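Local coordinates for protein ribonucleoside-diphosphate reductase subunit beta (PDB 6ZJK) that carries a di-iron centre and, as the small subunit of a class I ribonucleotide reductase, probably supplies the radical used to reduce ribonucleoside diphosphates to deoxyribonucleotides, at residues 100-105 with 172-177; 179-184 with 198-203. One frame throughout, in Å; residues are numbered along the deposited sequence.

Helix 168-186 takes part in both contacts, meeting helix 90-118 through residues 172-177 in contact 1 and, about two turns further on, helix 190-220 through residues 179-184 in contact 2. Both are buried, about 13 Å apart between centres, and each reaches the second subunit. They differ in direction and chemistry. Contact 1 joins nearly parallel segments through two phenylalanine rings, an asparagine amide stacked on one of them and an arginine; contact 2 joins antiparallel neighbours in sequence through an alanine methyl, aliphatic side chains and a tyrosine that crosses an asparagine. Contact 2 lies closer to the iron centre, and a glutamine of helix 90-118 ties its polar groups together.

Contact 1 of 2, residues 100-105 with 172-177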
ATOM      1  N   ILE A 100       7.037  -0.255 -22.945  1.00 42.61           N
ATOM      2  CA  ILE A 100       6.329  -0.958 -21.885  1.00 42.19           C
ATOM      3  C   ILE A 100       7.315  -1.632 -20.930  1.00 40.57           C
ATOM      4  O   ILE A 100       7.033  -1.772 -19.736  1.00 41.49           O
ATOM      5  CB  ILE A 100       5.286  -1.916 -22.485  1.00 38.72           C
ATOM      6  CG1 ILE A 100       4.178  -2.164 -21.456  1.00 44.03           C
ATOM      7  CG2 ILE A 100       5.924  -3.192 -22.916  1.00 38.83           C
ATOM      8  CD1 ILE A 100       2.882  -2.639 -22.054  1.00 46.04           C
ATOM      9  N   SER A 101       8.498  -2.015 -21.408  1.00 40.58           N
ATOM     10  CA  SER A 101       9.446  -2.508 -20.412  1.00 44.41           C
ATOM     11  C   SER A 101       9.975  -1.362 -19.553  1.00 39.40           C
ATOM     12  O   SER A 101      10.098  -1.498 -18.330  1.00 43.52           O
ATOM     13  CB  SER A 101      10.592  -3.249 -21.086  1.00 42.57           C
ATOM     14  OG  SER A 101      11.672  -3.425 -20.190  1.00 48.04           O
ATOM     15  N   PHE A 102      10.140  -0.158 -20.098  1.00 38.65           N
ATOM     16  CA  PHE A 102      10.548   1.001 -19.306  1.00 36.49           C
ATOM     17  C   PHE A 102       9.488   1.393 -18.289  1.00 41.36           C
ATOM     18  O   PHE A 102       9.804   1.639 -17.117  1.00 37.91           O
ATOM     19  CB  PHE A 102      10.842   2.179 -20.238  1.00 36.10           C
ATOM     20  CG  PHE A 102      11.249   3.428 -19.525  1.00 39.68           C
ATOM     21  CD1 PHE A 102      12.386   3.453 -18.723  1.00 39.75           C
ATOM     22  CD2 PHE A 102      10.496   4.582 -19.652  1.00 40.09           C
ATOM     23  CE1 PHE A 102      12.762   4.610 -18.068  1.00 36.60           C
ATOM     24  CE2 PHE A 102      10.871   5.747 -18.990  1.00 41.20           C
ATOM     25  CZ  PHE A 102      12.016   5.757 -18.210  1.00 40.09           C
ATOM     26  N   LEU A 103       8.220   1.430 -18.699  1.00 34.62           N
ATOM     27  CA  LEU A 103       7.174   1.822 -17.766  1.00 39.99           C
ATOM     28  C   LEU A 103       7.043   0.813 -16.618  1.00 42.44           C
ATOM     29  O   LEU A 103       6.832   1.205 -15.460  1.00 36.31           O
ATOM     30  CB  LEU A 103       5.849   1.987 -18.514  1.00 38.86           C
ATOM     31  CG  LEU A 103       5.791   3.046 -19.623  1.00 37.94           C
ATOM     32  CD1 LEU A 103       4.363   3.247 -20.137  1.00 33.45           C
ATOM     33  CD2 LEU A 103       6.412   4.388 -19.194  1.00 37.35           C
ATOM     34  N   ASN A 104       7.228  -0.479 -16.908  1.00 35.04           N
ATOM     35  CA  ASN A 104       7.185  -1.496 -15.851  1.00 35.49           C
ATOM     36  C   ASN A 104       8.304  -1.284 -14.844  1.00 36.32           C
ATOM     37  O   ASN A 104       8.124  -1.520 -13.645  1.00 38.44           O
ATOM     38  CB  ASN A 104       7.285  -2.912 -16.454  1.00 35.90           C
ATOM     39  CG  ASN A 104       7.021  -4.024 -15.417  1.00 42.90           C
ATOM     40  OD1 ASN A 104       5.959  -4.084 -14.793  1.00 36.15           O
ATOM     41  ND2 ASN A 104       7.987  -4.904 -15.247  1.00 43.09           N
ATOM     42  N   PHE A 105       9.471  -0.857 -15.313  1.00 38.04           N
ATOM     43  CA  PHE A 105      10.531  -0.486 -14.389  1.00 38.26           C
ATOM     44  C   PHE A 105      10.113   0.706 -13.525  1.00 39.69           C
ATOM     45  O   PHE A 105      10.379   0.723 -12.314  1.00 39.40           O
ATOM     46  CB  PHE A 105      11.814  -0.166 -15.161  1.00 38.43           C
ATOM     47  CG  PHE A 105      12.782   0.660 -14.372  1.00 48.26           C
ATOM     48  CD1 PHE A 105      13.701   0.048 -13.531  1.00 44.93           C
ATOM     49  CD2 PHE A 105      12.746   2.058 -14.431  1.00 44.29           C
ATOM     50  CE1 PHE A 105      14.586   0.817 -12.788  1.00 48.46           C
ATOM     51  CE2 PHE A 105      13.613   2.819 -13.685  1.00 42.50           C
ATOM     52  CZ  PHE A 105      14.538   2.207 -12.868  1.00 49.89           C
ATOM     53  N   GLU A 172      20.974   2.409 -18.955  1.00 58.78           N
ATOM     54  CA  GLU A 172      21.545   3.564 -18.283  1.00 58.13           C
ATOM     55  C   GLU A 172      20.482   4.468 -17.709  1.00 54.51           C
ATOM     56  O   GLU A 172      20.675   5.011 -16.681  1.00 57.34           O
ATOM     57  CB  GLU A 172      22.523   4.336 -19.152  1.00 65.45           C
ATOM     58  CG  GLU A 172      23.831   3.618 -19.462  1.00 74.95           C
ATOM     59  CD  GLU A 172      24.803   3.497 -18.299  1.00 85.06           C
ATOM     60  OE1 GLU A 172      24.941   4.449 -17.494  1.00 83.53           O
ATOM     61  OE2 GLU A 172      25.436   2.422 -18.186  1.00 88.13           O
ATOM     62  N   ARG A 173      19.371   4.621 -18.393  1.00 50.77           N
ATOM     63  CA  ARG A 173      18.266   5.409 -17.914  1.00 53.12           C
ATOM     64  C   ARG A 173      17.847   4.855 -16.575  1.00 56.22           C
ATOM     65  O   ARG A 173      17.835   5.561 -15.584  1.00 55.84           O
ATOM     66  CB  ARG A 173      17.111   5.321 -18.870  1.00 51.55           C
ATOM     67  CG  ARG A 173      17.066   6.381 -19.923  1.00 49.37           C
ATOM     68  CD  ARG A 173      15.645   6.762 -20.293  1.00 50.55           C
ATOM     69  NE  ARG A 173      15.176   7.921 -19.561  1.00 46.15           N
ATOM     70  CZ  ARG A 173      13.991   8.460 -19.696  1.00 44.63           C
ATOM     71  NH1 ARG A 173      13.693   9.497 -18.991  1.00 48.31           N
ATOM     72  NH2 ARG A 173      13.111   8.006 -20.512  1.00 39.99           N
ATOM     73  N   ASN A 174      17.606   3.560 -16.533  1.00 53.66           N
ATOM     74  CA  ASN A 174      17.222   2.863 -15.329  1.00 51.98           C
ATOM     75  C   ASN A 174      18.165   3.120 -14.199  1.00 54.57           C
ATOM     76  O   ASN A 174      17.760   3.468 -13.147  1.00 57.69           O
ATOM     77  CB  ASN A 174      17.069   1.392 -15.590  1.00 48.66           C
ATOM     78  CG  ASN A 174      15.816   1.067 -16.332  1.00 49.74           C
ATOM     79  OD1 ASN A 174      15.112   1.926 -16.745  1.00 47.13           O
ATOM     80  ND2 ASN A 174      15.551  -0.177 -16.504  1.00 43.91           N
ATOM     81  N   LYS A 175      19.438   3.033 -14.428  1.00 54.45           N
ATOM     82  CA  LYS A 175      20.368   3.290 -13.375  1.00 54.03           C
ATOM     83  C   LYS A 175      20.326   4.709 -12.901  1.00 54.35           C
ATOM     84  O   LYS A 175      20.469   4.971 -11.753  1.00 54.04           O
ATOM     85  CB  LYS A 175      21.743   2.984 -13.860  1.00 62.39           C
ATOM     86  CG  LYS A 175      22.059   1.531 -13.780  1.00 65.80           C
ATOM     87  CD  LYS A 175      22.963   1.145 -14.906  1.00 70.59           C
ATOM     88  CE  LYS A 175      24.403   1.428 -14.592  1.00 72.64           C
ATOM     89  NZ  LYS A 175      25.283   0.541 -15.371  1.00 77.33           N
ATOM     90  N   PHE A 176      20.182   5.634 -13.810  1.00 51.76           N
ATOM     91  CA  PHE A 176      20.101   7.016 -13.443  1.00 54.30           C
ATOM     92  C   PHE A 176      18.924   7.248 -12.520  1.00 52.42           C
ATOM     93  O   PHE A 176      19.078   7.718 -11.457  1.00 50.72           O
ATOM     94  CB  PHE A 176      19.921   7.864 -14.685  1.00 51.11           C
ATOM     95  CG  PHE A 176      19.709   9.316 -14.408  1.00 59.09           C
ATOM     96  CD1 PHE A 176      20.739  10.099 -13.988  1.00 62.93           C
ATOM     97  CD2 PHE A 176      18.490   9.887 -14.562  1.00 56.44           C
ATOM     98  CE1 PHE A 176      20.552  11.419 -13.719  1.00 56.99           C
ATOM     99  CE2 PHE A 176      18.291  11.205 -14.291  1.00 55.72           C
ATOM    100  CZ  PHE A 176      19.327  11.972 -13.885  1.00 53.63           C
ATOM    101  N   ILE A 177      17.763   6.827 -12.933  1.00 49.20           N
ATOM    102  CA  ILE A 177      16.554   7.103 -12.171  1.00 52.38           C
ATOM    103  C   ILE A 177      16.602   6.431 -10.801  1.00 54.33           C
ATOM    104  O   ILE A 177      16.246   7.041  -9.788  1.00 50.93           O
ATOM    105  CB  ILE A 177      15.321   6.674 -12.983  1.00 54.27           C
ATOM    106  CG1 ILE A 177      15.162   7.591 -14.207  1.00 54.77           C
ATOM    107  CG2 ILE A 177      14.082   6.690 -12.114  1.00 50.86           C
ATOM    108  CD1 ILE A 177      14.076   7.163 -15.203  1.00 47.76           C
TER
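N174 lays its side-chain amide on one face of the F105 ring, the two planes only 11° apart. OD1 of N174 approaches the rim of that face, 3.3 Å from CD2 of F105, while CB of N174 makes a CH-pi contact, 3.9 Å from the centroid of the same ring. The same oxygen faces a second phenylalanine differently: it lies in the plane of F102 at the ring's edge, 3.7 Å from CD1, where the slightly positive C-H rim suits an amide oxygen. Asparagine fits here because it is flat enough to stack and polar enough to meet an aromatic edge.

At the far end of F102, CZ lies over one face of the R173 guanidinium, 3.4 Å from NH2. I177 touches both phenylalanines, CD1 packing 3.9 Å from CZ of F102 near that ring's plane and CG2 reaching the edge of F105. Both rings have CG anti to the backbone N (chi1 179° in F102), which carries them off helix 90-118 onto helix 168-186.

Further out, R173 NH2 forms a salt bridge with E279 and the guanidinium a cation-pi contact with Y207, so its charge is probably balanced by the carboxylate, while F102 lies over one face. F29 of the second subunit meets F105 edge-to-face. The segments run 17° from parallel with axes 11.1 Å apart, a separation consistent with large side chains between them. Such side-by-side helix packing belongs to the ferritin-like helical bundle of R2 proteins, where helix 90-118 also contributes the iron ligand D107.

Contact 2 of 2, residues 179-184 with 198-203; sequences GIYEKF and MANYIL
I180 and A199 meet where two successive helices of the bundle, 168-186 and 190-220, pack as an antiparallel helical hairpin, their segments at 155° with axes 10.7 Å apart. The apolar part of the contact centres on the methyl of A199. CG2 of I180 packs 4.0 Å from this CB, and CE1 of Y181 comes to 3.8 Å from it, so one small residue accommodates a branched chain and an aromatic ring together. Alanine suits the position: the alpha carbons of I180 and A199 are 7.3 Å apart, and a methyl is short enough to meet both neighbours there.

The polar part is a crossing of Y181 and N200. Their side chains pass at about a right angle, with ring and amide planes 33° apart, and the phenol OH of Y181 lies 3.3 Å from CG of N200. The angles are poor for a direct hydrogen bond to either end of the amide. Instead Q110, on helix 90-118, serves both groups: OE1 is bonded to Y181 OH, and NE2 donates to N200 OD1. This bridge satisfies the hydroxyl of Y181 and OD1 of N200, while ND2 of N200 makes a weak hydrogen bond to A196 O. It also links the hairpin to a third helix, which helps to account for a tyrosine and an asparagine in an otherwise apolar interface.

The remaining packing is towards the metal site. The side chain of L203 lies about 6 Å from a bound iron, and L203 directly precedes the iron ligand E204 in sequence. The first torsion of L203 (chi1 175°) swings CG away from its own backbone N, and its CD1 methyl rests 3.9 Å from the OH of Y181.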
ATOM      1  N   GLY A 179      19.198   5.622  -9.063  1.00 52.42           N
ATOM      2  CA  GLY A 179      20.268   6.151  -8.228  1.00 53.46           C
ATOM      3  C   GLY A 179      19.865   7.332  -7.364  1.00 56.09           C
ATOM      4  O   GLY A 179      20.421   7.525  -6.278  1.00 53.10           O
ATOM      5  N   ILE A 180      18.919   8.149  -7.830  1.00 48.72           N
ATOM      6  CA  ILE A 180      18.479   9.290  -7.028  1.00 55.45           C
ATOM      7  C   ILE A 180      17.723   8.803  -5.803  1.00 56.47           C
ATOM      8  O   ILE A 180      17.958   9.257  -4.680  1.00 58.59           O
ATOM      9  CB  ILE A 180      17.616  10.247  -7.872  1.00 50.17           C
ATOM     10  CG1 ILE A 180      18.392  10.714  -9.117  1.00 53.40           C
ATOM     11  CG2 ILE A 180      17.133  11.413  -7.020  1.00 49.46           C
ATOM     12  CD1 ILE A 180      17.589  11.597 -10.035  1.00 54.22           C
ATOM     13  N   TYR A 181      16.886   7.825  -5.985  1.00 51.82           N
ATOM     14  CA  TYR A 181      16.180   7.297  -4.897  1.00 55.78           C
ATOM     15  C   TYR A 181      17.156   6.595  -3.997  1.00 61.59           C
ATOM     16  O   TYR A 181      17.154   6.823  -2.830  1.00 62.46           O
ATOM     17  CB  TYR A 181      15.132   6.330  -5.381  1.00 54.49           C
ATOM     18  CG  TYR A 181      13.936   6.917  -6.049  1.00 51.84           C
ATOM     19  CD1 TYR A 181      13.638   8.237  -5.937  1.00 49.53           C
ATOM     20  CD2 TYR A 181      13.096   6.146  -6.779  1.00 50.91           C
ATOM     21  CE1 TYR A 181      12.548   8.761  -6.541  1.00 45.09           C
ATOM     22  CE2 TYR A 181      11.988   6.676  -7.385  1.00 50.66           C
ATOM     23  CZ  TYR A 181      11.730   7.997  -7.243  1.00 51.86           C
ATOM     24  OH  TYR A 181      10.649   8.540  -7.804  1.00 44.79           O
ATOM     25  N   GLU A 182      18.055   5.795  -4.537  1.00 58.95           N
ATOM     26  CA  GLU A 182      18.939   5.003  -3.684  1.00 60.26           C
ATOM     27  C   GLU A 182      19.924   5.887  -2.926  1.00 64.51           C
ATOM     28  O   GLU A 182      20.396   5.509  -1.847  1.00 64.69           O
ATOM     29  CB  GLU A 182      19.655   3.953  -4.539  1.00 61.77           C
ATOM     30  CG  GLU A 182      20.607   3.003  -3.808  1.00 69.70           C
ATOM     31  CD  GLU A 182      19.903   1.787  -3.215  1.00 70.90           C
ATOM     32  OE1 GLU A 182      20.485   1.161  -2.304  1.00 77.49           O
ATOM     33  OE2 GLU A 182      18.788   1.439  -3.671  1.00 67.48           O
ATOM     34  N   LYS A 183      20.157   7.121  -3.374  1.00 61.48           N
ATOM     35  CA  LYS A 183      21.050   7.892  -2.521  1.00 61.90           C
ATOM     36  C   LYS A 183      20.337   8.338  -1.249  1.00 68.02           C
ATOM     37  O   LYS A 183      20.922   8.329  -0.159  1.00 67.70           O
ATOM     38  CB  LYS A 183      21.545   9.115  -3.291  1.00 64.63           C
ATOM     39  CG  LYS A 183      22.383  10.102  -2.499  1.00 66.65           C
ATOM     40  CD  LYS A 183      23.751  10.334  -3.092  1.00 77.39           C
ATOM     41  CE  LYS A 183      24.669  10.881  -2.016  1.00 78.15           C
ATOM     42  NZ  LYS A 183      26.098  10.527  -2.303  1.00 84.03           N
ATOM     43  N   PHE A 184      19.021   8.356  -1.201  1.00 66.32           N
ATOM     44  CA  PHE A 184      18.355   8.622   0.045  1.00 67.54           C
ATOM     45  C   PHE A 184      18.225   7.360   0.814  1.00 68.58           C
ATOM     46  O   PHE A 184      18.388   7.356   2.005  1.00 67.56           O
ATOM     47  CB  PHE A 184      16.981   9.201  -0.193  1.00 60.20           C
ATOM     48  CG  PHE A 184      16.170   9.352   1.051  1.00 66.56           C
ATOM     49  CD1 PHE A 184      16.579  10.181   2.054  1.00 63.36           C
ATOM     50  CD2 PHE A 184      14.995   8.676   1.205  1.00 62.92           C
ATOM     51  CE1 PHE A 184      15.841  10.332   3.191  1.00 62.62           C
ATOM     52  CE2 PHE A 184      14.250   8.827   2.344  1.00 61.74           C
ATOM     53  CZ  PHE A 184      14.674   9.655   3.336  1.00 61.79           C
ATOM     54  N   MET A 198      11.343  15.567  -5.525  1.00 42.78           N
ATOM     55  CA  MET A 198      11.280  16.218  -6.808  1.00 45.85           C
ATOM     56  C   MET A 198      11.435  15.179  -7.920  1.00 41.35           C
ATOM     57  O   MET A 198      10.803  15.260  -8.898  1.00 39.27           O
ATOM     58  CB  MET A 198      12.293  17.375  -6.846  1.00 43.09           C
ATOM     59  CG  MET A 198      12.298  18.285  -8.038  1.00 47.93           C
ATOM     60  SD  MET A 198      10.861  19.141  -8.510  1.00 44.81           S
ATOM     61  CE  MET A 198      11.229  19.550 -10.161  1.00 44.91           C
ATOM     62  N   ALA A 199      12.247  14.169  -7.699  1.00 42.82           N
ATOM     63  CA  ALA A 199      12.420  13.085  -8.657  1.00 39.79           C
ATOM     64  C   ALA A 199      11.111  12.383  -8.940  1.00 44.71           C
ATOM     65  O   ALA A 199      10.760  12.164 -10.057  1.00 42.95           O
ATOM     66  CB  ALA A 199      13.411  12.121  -8.145  1.00 43.62           C
ATOM     67  N   ASN A 200      10.383  12.046  -7.893  1.00 41.30           N
ATOM     68  CA  ASN A 200       9.095  11.469  -8.029  1.00 36.53           C
ATOM     69  C   ASN A 200       8.191  12.289  -8.868  1.00 39.03           C
ATOM     70  O   ASN A 200       7.525  11.782  -9.680  1.00 40.74           O
ATOM     71  CB  ASN A 200       8.447  11.454  -6.677  1.00 44.83           C
ATOM     72  CG  ASN A 200       8.350  10.111  -6.097  1.00 52.49           C
ATOM     73  OD1 ASN A 200       7.529   9.351  -6.480  1.00 58.72           O
ATOM     74  ND2 ASN A 200       9.191   9.824  -5.152  1.00 51.24           N
ATOM     75  N   TYR A 201       8.120  13.586  -8.596  1.00 40.39           N
ATOM     76  CA  TYR A 201       7.266  14.512  -9.319  1.00 40.44           C
ATOM     77  C   TYR A 201       7.604  14.502 -10.801  1.00 39.23           C
ATOM     78  O   TYR A 201       6.764  14.427 -11.615  1.00 38.43           O
ATOM     79  CB  TYR A 201       7.334  15.919  -8.684  1.00 41.46           C
ATOM     80  CG  TYR A 201       6.450  16.967  -9.278  1.00 43.78           C
ATOM     81  CD1 TYR A 201       5.132  16.778  -9.385  1.00 41.88           C
ATOM     82  CD2 TYR A 201       6.960  18.163  -9.718  1.00 46.21           C
ATOM     83  CE1 TYR A 201       4.340  17.708  -9.956  1.00 45.67           C
ATOM     84  CE2 TYR A 201       6.163  19.109 -10.269  1.00 39.93           C
ATOM     85  CZ  TYR A 201       4.855  18.876 -10.373  1.00 44.31           C
ATOM     86  OH  TYR A 201       4.026  19.725 -10.913  1.00 36.56           O
ATOM     87  N   ILE A 202       8.870  14.522 -11.119  1.00 38.54           N
ATOM     88  CA  ILE A 202       9.308  14.466 -12.497  1.00 42.45           C
ATOM     89  C   ILE A 202       8.884  13.163 -13.163  1.00 39.53           C
ATOM     90  O   ILE A 202       8.288  13.186 -14.174  1.00 39.60           O
ATOM     91  CB  ILE A 202      10.806  14.649 -12.597  1.00 42.78           C
ATOM     92  CG1 ILE A 202      11.161  16.088 -12.320  1.00 40.64           C
ATOM     93  CG2 ILE A 202      11.290  14.246 -13.958  1.00 39.87           C
ATOM     94  CD1 ILE A 202      12.576  16.298 -11.935  1.00 40.25           C
ATOM     95  N   LEU A 203       9.130  12.061 -12.489  1.00 42.28           N
ATOM     96  CA  LEU A 203       8.797  10.736 -12.977  1.00 42.30           C
ATOM     97  C   LEU A 203       7.377  10.610 -13.397  1.00 40.42           C
ATOM     98  O   LEU A 203       7.110  10.229 -14.454  1.00 40.38           O
ATOM     99  CB  LEU A 203       9.168   9.687 -11.967  1.00 39.57           C
ATOM    100  CG  LEU A 203       8.804   8.227 -12.240  1.00 45.47           C
ATOM    101  CD1 LEU A 203       9.642   7.314 -11.413  1.00 39.52           C
ATOM    102  CD2 LEU A 203       7.368   7.895 -12.096  1.00 41.46           C
TER